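Local coordinates for protein E (Haemophilus influenzae, PDB 3ZH5), which acts as a multifunctional surface adhesin that binds host epithelial cells, vitronectin, laminin and plasminogen, aiding serum resistance and immune evasion, at residues Val20-Val23 and Asn24-Ile27; Leu110-Thr114 and Thr115-Ala119; Gln121-Cys124 and Ala125-Lys129. All blocks are in the same frame, centred on the assembly; numbering follows the deposited sequence.

All three contacts are local, and they come one after another along the chain: contact 1 turns the corner between strands 16-19 and 25-34, contact 2 starts helix 115-128, and contact 3 ends it. The centres of contacts 1 and 2 lie about 11 Å apart and those of contacts 2 and 3 about 13 Å, while contacts 1 and 3 are about 17 Å apart. Contacts 1 and 2 touch through polar groups, Lys21 reaching Asp113 and Val20 reaching Asn118, whereas Ile27 and Ile123 join contacts 1 and 3 by apolar packing. The single helix of the chain is thus laid against its antiparallel sheet from one end to the other.

Contact 1: Val20-Val23 and Asn24-Ile27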
loop_
_atom_site.group_PDB
_atom_site.type_symbol
_atom_site.label_atom_id
_atom_site.label_comp_id
_atom_site.label_asym_id
_atom_site.label_seq_id
_atom_site.Cartn_x
_atom_site.Cartn_y
_atom_site.Cartn_z
ATOM N N VAL A 20 -8.409 -8.032 -2.855
ATOM C CA VAL A 20 -9.098 -9.152 -2.240
ATOM C C VAL A 20 -8.629 -9.337 -0.785
ATOM O O VAL A 20 -7.482 -9.054 -0.438
ATOM C CB VAL A 20 -8.843 -10.417 -3.095
ATOM C CG1 VAL A 20 -9.098 -11.675 -2.328
ATOM C CG2 VAL A 20 -9.684 -10.364 -4.339
ATOM N N LYS A 21 -9.549 -9.763 0.069
ATOM C CA LYS A 21 -9.268 -10.074 1.462
ATOM C C LYS A 21 -9.179 -8.862 2.383
ATOM O O LYS A 21 -9.174 -9.020 3.597
ATOM C CB LYS A 21 -8.015 -10.961 1.606
ATOM C CG LYS A 21 -8.218 -12.401 1.122
ATOM C CD LYS A 21 -7.108 -13.342 1.569
ATOM C CE LYS A 21 -7.357 -14.772 1.079
ATOM N NZ LYS A 21 -6.789 -15.784 2.024
ATOM N N ASN A 22 -9.067 -7.653 1.844
ATOM C CA ASN A 22 -9.195 -6.511 2.710
ATOM C C ASN A 22 -9.805 -5.343 1.934
ATOM O O ASN A 22 -9.109 -4.680 1.158
ATOM C CB ASN A 22 -7.808 -6.149 3.282
ATOM C CG ASN A 22 -7.877 -5.020 4.292
ATOM O OD1 ASN A 22 -8.912 -4.363 4.431
ATOM N ND2 ASN A 22 -6.769 -4.779 5.000
ATOM N N VAL A 23 -11.096 -5.080 2.158
ATOM C CA VAL A 23 -11.791 -4.037 1.392
ATOM C C VAL A 23 -11.219 -2.637 1.692
ATOM O O VAL A 23 -11.563 -1.660 1.024
ATOM C CB VAL A 23 -13.315 -4.055 1.605
ATOM C CG1 VAL A 23 -13.895 -5.417 1.168
ATOM C CG2 VAL A 23 -13.678 -3.751 3.051
ATOM N N ASN A 24 -10.332 -2.537 2.671
ATOM C CA ASN A 24 -9.678 -1.250 2.971
ATOM C C ASN A 24 -8.229 -1.170 2.562
ATOM O O ASN A 24 -7.549 -0.248 2.972
ATOM C CB ASN A 24 -9.804 -0.944 4.460
ATOM C CG ASN A 24 -11.253 -0.783 4.855
ATOM O OD1 ASN A 24 -11.971 -0.039 4.183
ATOM N ND2 ASN A 24 -11.718 -1.526 5.878
ATOM N N TYR A 25 -7.762 -2.147 1.803
ATOM C CA TYR A 25 -6.371 -2.140 1.352
ATOM C C TYR A 25 -6.416 -1.872 -0.142
ATOM O O TYR A 25 -7.171 -2.543 -0.856
ATOM C CB TYR A 25 -5.734 -3.507 1.625
ATOM C CG TYR A 25 -4.220 -3.517 1.568
ATOM C CD1 TYR A 25 -3.572 -3.340 0.376
ATOM C CD2 TYR A 25 -3.450 -3.734 2.712
ATOM C CE1 TYR A 25 -2.178 -3.339 0.303
ATOM C CE2 TYR A 25 -2.068 -3.752 2.659
ATOM C CZ TYR A 25 -1.433 -3.556 1.450
ATOM O OH TYR A 25 -0.055 -3.553 1.370
ATOM N N TYR A 26 -5.648 -0.897 -0.612
ATOM C CA TYR A 26 -5.701 -0.484 -2.020
ATOM C C TYR A 26 -4.307 -0.302 -2.643
ATOM O O TYR A 26 -3.313 -0.082 -1.947
ATOM C CB TYR A 26 -6.389 0.883 -2.151
ATOM C CG TYR A 26 -7.771 0.979 -1.579
ATOM C CD1 TYR A 26 -7.973 1.210 -0.216
ATOM C CD2 TYR A 26 -8.891 0.854 -2.401
ATOM C CE1 TYR A 26 -9.284 1.296 0.326
ATOM C CE2 TYR A 26 -10.185 0.945 -1.866
ATOM C CZ TYR A 26 -10.365 1.190 -0.519
ATOM O OH TYR A 26 -11.670 1.263 -0.002
ATOM N N ILE A 27 -4.245 -0.398 -3.959
ATOM C CA ILE A 27 -3.069 0.076 -4.720
ATOM C C ILE A 27 -3.401 1.470 -5.211
ATOM O O ILE A 27 -4.495 1.693 -5.706
ATOM C CB ILE A 27 -2.837 -0.765 -5.971
ATOM C CG1 ILE A 27 -2.449 -2.186 -5.584
ATOM C CG2 ILE A 27 -1.787 -0.108 -6.912
ATOM C CD1 ILE A 27 -2.645 -3.135 -6.693
#
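Asn22 and Tyr25 set the geometry of this tight corner, their side chains crossing at about a right angle as the chain doubles back between them. The Asn22 amide stands beside the Tyr25 side chain, with its plane turned 59° from the phenol ring; CG of Asn22 lies 3.7 Å from CB of Tyr25, and ND2 comes to the ring edge near CD2. With CG anti to the backbone N (chi1 -175°), the amide of Asn22 reaches forward along the chain, and OD1 takes the N-H of Asn24 at 2.9 Å from above its carbonyl plane. The backbone closes a second loop round the same residues: Tyr25 N donates to Asn22 O, also at 2.9 Å, in a fairly straight bond (164°). One asparagine therefore grips two successive N-H groups, one through its side chain and one through its main chain.

Beyond the bend, the Tyr26 side chain swings back over the turn and places OH 3.1 Å from Val23 O. The guanidinium group of Arg18 serves both oxygens, donating from NE to Val23 O and bonding through NH2 to the phenol, while Trp92 meets the Tyr26 ring edge-to-face. Tyr25 packs instead against Leu19 and Leu116, and its backbone bonds with Leu19.

An Asx turn superposed on a type I beta turn, both opened by Asn22, closes the second half of the loop that joins strand 16-19 to its antiparallel neighbour 25-34 in a beta hairpin.

Contact 2: Leu110-Thr114 and Thr115-Ala119; sequences LTPDT and TLYNA. With GOL (glycerol), chain D.
Pro112 and Tyr117 make the principal apolar meeting, a CH-pi contact in which the proline CA sits 3.6 Å from the ring centroid, only 10° off the ring normal. The pyrrolidine ring extends this cover toward the hydroxyl end of the phenol, with CG of Pro112 3.9 Å from CE2 of Tyr117. Tyr117 can lie beneath the incoming loop because its CG is anti to the backbone N (chi1 -175°), which carries the ring outward from the helix axis and slightly onward along it, under the Thr111-Pro112 backbone. Leu110 adds a second apolar patch: its CB faces the ring edge, and its CD2 rests 3.8 Å from CB of Leu116.

Hydrogen bonds at the helix start are the second group. Thr114 is the N-cap, and its OG1 accepts from Tyr117 N at 3.2 Å. Its main-chain O then takes the N-H of Asn118 at 3.3 Å as the first regular helical bond.

A bound glycerol, probably from the crystallisation liquor, supplies the third group. Asn118 ND2 donates to its O1 over 2.9 Å in a nearly straight bond (168°), while glycerol O3 donates to Thr114 O at 3.2 Å. The ligand also lies at the edge of the Tyr117 ring, with C1 in the ring plane. At the other end of the same amide, OD1 of Asn118 accepts from Val20 N.

Chemically, the contact divides its labour: the threonine side chain satisfies an N-H of the first turn that has no preceding helical carbonyl, the proline covers one face of the aromatic ring while the leucine borders its edge, and Thr114 O and the Asn118 amide keep hydrogen-bonding capacity that a small polyol can use.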
loop_
_atom_site.group_PDB
_atom_site.type_symbol
_atom_site.label_atom_id
_atom_site.label_comp_id
_atom_site.label_asym_id
_atom_site.label_seq_id
_atom_site.Cartn_x
_atom_site.Cartn_y
_atom_site.Cartn_z
ATOM N N LEU A 110 6.135 -13.584 -2.257
ATOM C CA LEU A 110 4.698 -13.633 -2.037
ATOM C C LEU A 110 4.189 -15.030 -2.221
ATOM O O LEU A 110 4.767 -15.828 -2.949
ATOM C CB LEU A 110 3.963 -12.686 -2.998
ATOM C CG LEU A 110 4.274 -11.207 -2.707
ATOM C CD1 LEU A 110 3.667 -10.337 -3.791
ATOM C CD2 LEU A 110 3.720 -10.795 -1.349
ATOM N N THR A 111 3.070 -15.324 -1.583
ATOM C CA THR A 111 2.522 -16.646 -1.694
ATOM C C THR A 111 1.023 -16.529 -2.034
ATOM O O THR A 111 0.351 -15.582 -1.629
ATOM C CB THR A 111 2.815 -17.465 -0.391
ATOM O OG1 THR A 111 2.337 -18.805 -0.548
ATOM C CG2 THR A 111 2.122 -16.841 0.806
ATOM N N PRO A 112 0.492 -17.497 -2.781
ATOM C CA PRO A 112 -0.918 -17.386 -3.166
ATOM C C PRO A 112 -1.876 -17.177 -2.002
ATOM O O PRO A 112 -1.564 -17.414 -0.826
ATOM C CB PRO A 112 -1.207 -18.732 -3.838
ATOM C CG PRO A 112 0.094 -19.147 -4.387
ATOM C CD PRO A 112 1.123 -18.691 -3.366
ATOM N N ASP A 113 -3.058 -16.712 -2.360
ATOM C CA ASP A 113 -4.173 -16.605 -1.434
ATOM C C ASP A 113 -3.882 -15.640 -0.310
ATOM O O ASP A 113 -4.090 -15.934 0.872
ATOM C CB ASP A 113 -4.523 -17.955 -0.844
ATOM C CG ASP A 113 -5.924 -17.979 -0.334
ATOM O OD1 ASP A 113 -6.739 -17.265 -0.955
ATOM O OD2 ASP A 113 -6.196 -18.665 0.673
ATOM N N THR A 114 -3.366 -14.486 -0.679
ATOM C CA THR A 114 -2.939 -13.473 0.308
ATOM C C THR A 114 -3.176 -12.113 -0.330
ATOM O O THR A 114 -3.272 -12.013 -1.551
ATOM C CB THR A 114 -1.432 -13.540 0.712
ATOM O OG1 THR A 114 -0.639 -13.055 -0.377
ATOM C CG2 THR A 114 -0.986 -14.942 1.064
ATOM N N THR A 115 -3.266 -11.070 0.489
ATOM C CA THR A 115 -3.723 -9.789 -0.023
ATOM C C THR A 115 -2.705 -9.238 -0.994
ATOM O O THR A 115 -3.034 -8.670 -2.058
ATOM C CB THR A 115 -3.984 -8.741 1.067
ATOM O OG1 THR A 115 -5.015 -9.210 1.951
ATOM C CG2 THR A 115 -4.436 -7.448 0.435
ATOM N N LEU A 116 -1.437 -9.370 -0.650
ATOM C CA LEU A 116 -0.452 -8.729 -1.496
ATOM C C LEU A 116 -0.193 -9.530 -2.772
ATOM O O LEU A 116 0.195 -8.958 -3.805
ATOM C CB LEU A 116 0.810 -8.444 -0.698
ATOM C CG LEU A 116 0.598 -7.177 0.137
ATOM C CD1 LEU A 116 1.765 -6.892 1.082
ATOM C CD2 LEU A 116 0.408 -6.025 -0.801
ATOM N N TYR A 117 -0.445 -10.832 -2.732
ATOM C CA TYR A 117 -0.336 -11.620 -3.940
ATOM C C TYR A 117 -1.354 -11.143 -4.967
ATOM O O TYR A 117 -1.013 -11.058 -6.138
ATOM C CB TYR A 117 -0.571 -13.081 -3.619
ATOM C CG TYR A 117 -0.365 -14.057 -4.758
ATOM C CD1 TYR A 117 -1.402 -14.368 -5.631
ATOM C CD2 TYR A 117 0.841 -14.733 -4.911
ATOM C CE1 TYR A 117 -1.229 -15.291 -6.641
ATOM C CE2 TYR A 117 1.025 -15.659 -5.927
ATOM C CZ TYR A 117 -0.006 -15.933 -6.786
ATOM O OH TYR A 117 0.161 -16.859 -7.803
ATOM N N ASN A 118 -2.589 -10.828 -4.534
ATOM C CA ASN A 118 -3.606 -10.266 -5.451
ATOM C C ASN A 118 -3.137 -8.982 -6.081
ATOM O O ASN A 118 -3.366 -8.722 -7.294
ATOM C CB ASN A 118 -4.951 -10.058 -4.684
ATOM C CG ASN A 118 -6.102 -9.528 -5.572
ATOM O OD1 ASN A 118 -6.716 -8.498 -5.239
ATOM N ND2 ASN A 118 -6.431 -10.251 -6.666
ATOM N N ALA A 119 -2.450 -8.165 -5.287
ATOM C CA ALA A 119 -1.898 -6.937 -5.799
ATOM C C ALA A 119 -0.915 -7.241 -6.918
ATOM O O ALA A 119 -0.970 -6.614 -7.960
ATOM C CB ALA A 119 -1.213 -6.115 -4.730
HETATM C C1 GOL D . -4.723 -13.919 -7.086
HETATM O O1 GOL D . -5.239 -12.696 -7.573
HETATM C C2 GOL D . -5.413 -14.297 -5.786
HETATM O O2 GOL D . -4.815 -15.435 -5.193
HETATM C C3 GOL D . -5.318 -13.129 -4.825
HETATM O O3 GOL D . -5.185 -13.612 -3.505
#

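Contact 3: Gln121-Cys124 and Ala125-Lys129; sequences QIIC and ANYGK
This is an intrahelical contact at the C-terminal end of helix 115-128, where ordinary alpha-helical bonding widens into a pi-type turn and then stops. Ala125 N still bonds to Gln121 O at 3.1 Å, in the regular pattern. One residue on, Ile122 O is gripped twice. Asn126 N reaches it at 3.2 Å, and the Asn126 side chain adds a shorter and straighter bond, ND2 to Ile122 O at 2.9 Å (173°), lying on a lone pair in the carbonyl plane and nearly in the plane of its own amide. The asparagine can do this because its CG is anti to the carbonyl carbon (chi1 -69°), which folds the amide back alongside Ile122, the two side chains pointing the same way.

Ile123 O takes its main bond from Tyr127 N at 2.8 Å, and the edge of the Tyr127 ring lies beside the same oxygen, CD1 being 3.4 Å away. Weak bonds from Asn126 N and Gly128 N share this acceptor. Another weak bond, Lys129 N to Cys124 O at 3.0 Å, spans five residues, the spacing of a pi turn, and at Lys129 a positive phi takes the chain out of the helix.

Outward from these bonds, Ile123 packs against strands 25-34, 41-50 and 64-74, while Tyr127 lies on Ile32 and Val34 of strand 25-34. Gln121 donates through NE2 to Tyr78 OH, and Cys124 forms a disulfide with Cys75, tying this end of the helix covalently to the chain just beyond strand 64-74.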
loop_
_atom_site.group_PDB
_atom_site.type_symbol
_atom_site.label_atom_id
_atom_site.label_comp_id
_atom_site.label_asym_id
_atom_site.label_seq_id
_atom_site.Cartn_x
_atom_site.Cartn_y
_atom_site.Cartn_z
ATOM N N GLN A 121 -0.656 -9.967 -8.842
ATOM C CA GLN A 121 -1.345 -10.481 -10.034
ATOM C C GLN A 121 -1.916 -9.345 -10.842
ATOM O O GLN A 121 -1.841 -9.346 -12.082
ATOM C CB GLN A 121 -2.496 -11.432 -9.635
ATOM C CG GLN A 121 -2.003 -12.587 -8.820
ATOM C CD GLN A 121 -1.991 -13.889 -9.597
ATOM O OE1 GLN A 121 -2.952 -14.676 -9.534
ATOM N NE2 GLN A 121 -0.894 -14.138 -10.321
ATOM N N ILE A 122 -2.506 -8.369 -10.166
ATOM C CA ILE A 122 -3.121 -7.261 -10.884
ATOM C C ILE A 122 -2.063 -6.370 -11.497
ATOM O O ILE A 122 -2.164 -5.986 -12.663
ATOM C CB ILE A 122 -3.953 -6.422 -9.963
ATOM C CG1 ILE A 122 -5.158 -7.281 -9.480
ATOM C CG2 ILE A 122 -4.501 -5.169 -10.667
ATOM C CD1 ILE A 122 -6.073 -6.626 -8.452
ATOM N N ILE A 123 -1.045 -6.032 -10.705
ATOM C CA ILE A 123 -0.039 -5.103 -11.218
ATOM C C ILE A 123 0.700 -5.727 -12.382
ATOM O O ILE A 123 0.869 -5.093 -13.443
ATOM C CB ILE A 123 0.947 -4.641 -10.151
ATOM C CG1 ILE A 123 0.300 -3.575 -9.295
ATOM C CG2 ILE A 123 2.216 -3.982 -10.810
ATOM C CD1 ILE A 123 1.004 -3.427 -7.981
ATOM N N CYS A 124 1.111 -6.974 -12.213
ATOM C CA CYS A 124 1.914 -7.621 -13.233
ATOM C C CYS A 124 1.127 -7.845 -14.511
ATOM O O CYS A 124 1.660 -7.660 -15.592
ATOM C CB CYS A 124 2.510 -8.915 -12.704
ATOM S SG CYS A 124 3.647 -8.550 -11.302
ATOM N N ALA A 125 -0.143 -8.234 -14.379
ATOM C CA ALA A 125 -1.000 -8.372 -15.543
ATOM C C ALA A 125 -1.130 -7.086 -16.342
ATOM O O ALA A 125 -1.265 -7.147 -17.569
ATOM C CB ALA A 125 -2.382 -8.843 -15.128
ATOM N N ASN A 126 -1.177 -5.935 -15.675
ATOM C CA ASN A 126 -1.466 -4.702 -16.404
ATOM C C ASN A 126 -0.232 -3.829 -16.740
ATOM O O ASN A 126 -0.310 -3.029 -17.662
ATOM C CB ASN A 126 -2.504 -3.870 -15.677
ATOM C CG ASN A 126 -3.900 -4.544 -15.699
ATOM O OD1 ASN A 126 -4.746 -4.258 -16.542
ATOM N ND2 ASN A 126 -4.105 -5.480 -14.770
ATOM N N TYR A 127 0.839 -4.015 -15.983
ATOM C CA TYR A 127 2.039 -3.180 -16.090
ATOM C C TYR A 127 3.304 -3.993 -16.393
ATOM O O TYR A 127 4.199 -3.501 -17.085
ATOM C CB TYR A 127 2.229 -2.381 -14.809
ATOM C CG TYR A 127 1.122 -1.400 -14.478
ATOM C CD1 TYR A 127 -0.051 -1.820 -13.843
ATOM C CD2 TYR A 127 1.244 -0.053 -14.802
ATOM C CE1 TYR A 127 -1.034 -0.936 -13.521
ATOM C CE2 TYR A 127 0.248 0.849 -14.481
ATOM C CZ TYR A 127 -0.893 0.397 -13.852
ATOM O OH TYR A 127 -1.892 1.282 -13.539
ATOM N N GLY A 128 3.380 -5.218 -15.874
ATOM C CA GLY A 128 4.429 -6.169 -16.229
ATOM C C GLY A 128 4.198 -6.755 -17.620
ATOM O O GLY A 128 5.105 -7.285 -18.262
ATOM N N LYS A 129 2.949 -6.690 -18.068
ATOM C CA LYS A 129 2.614 -6.844 -19.482
ATOM C C LYS A 129 2.772 -8.263 -20.056
ATOM O O LYS A 129 2.891 -8.436 -21.280
ATOM C CB LYS A 129 3.439 -5.837 -20.299
ATOM C CG LYS A 129 2.855 -4.438 -20.308
ATOM C CD LYS A 129 2.204 -4.163 -21.634
ATOM C CE LYS A 129 1.082 -5.157 -21.928
ATOM N NZ LYS A 129 0.175 -4.637 -22.976
#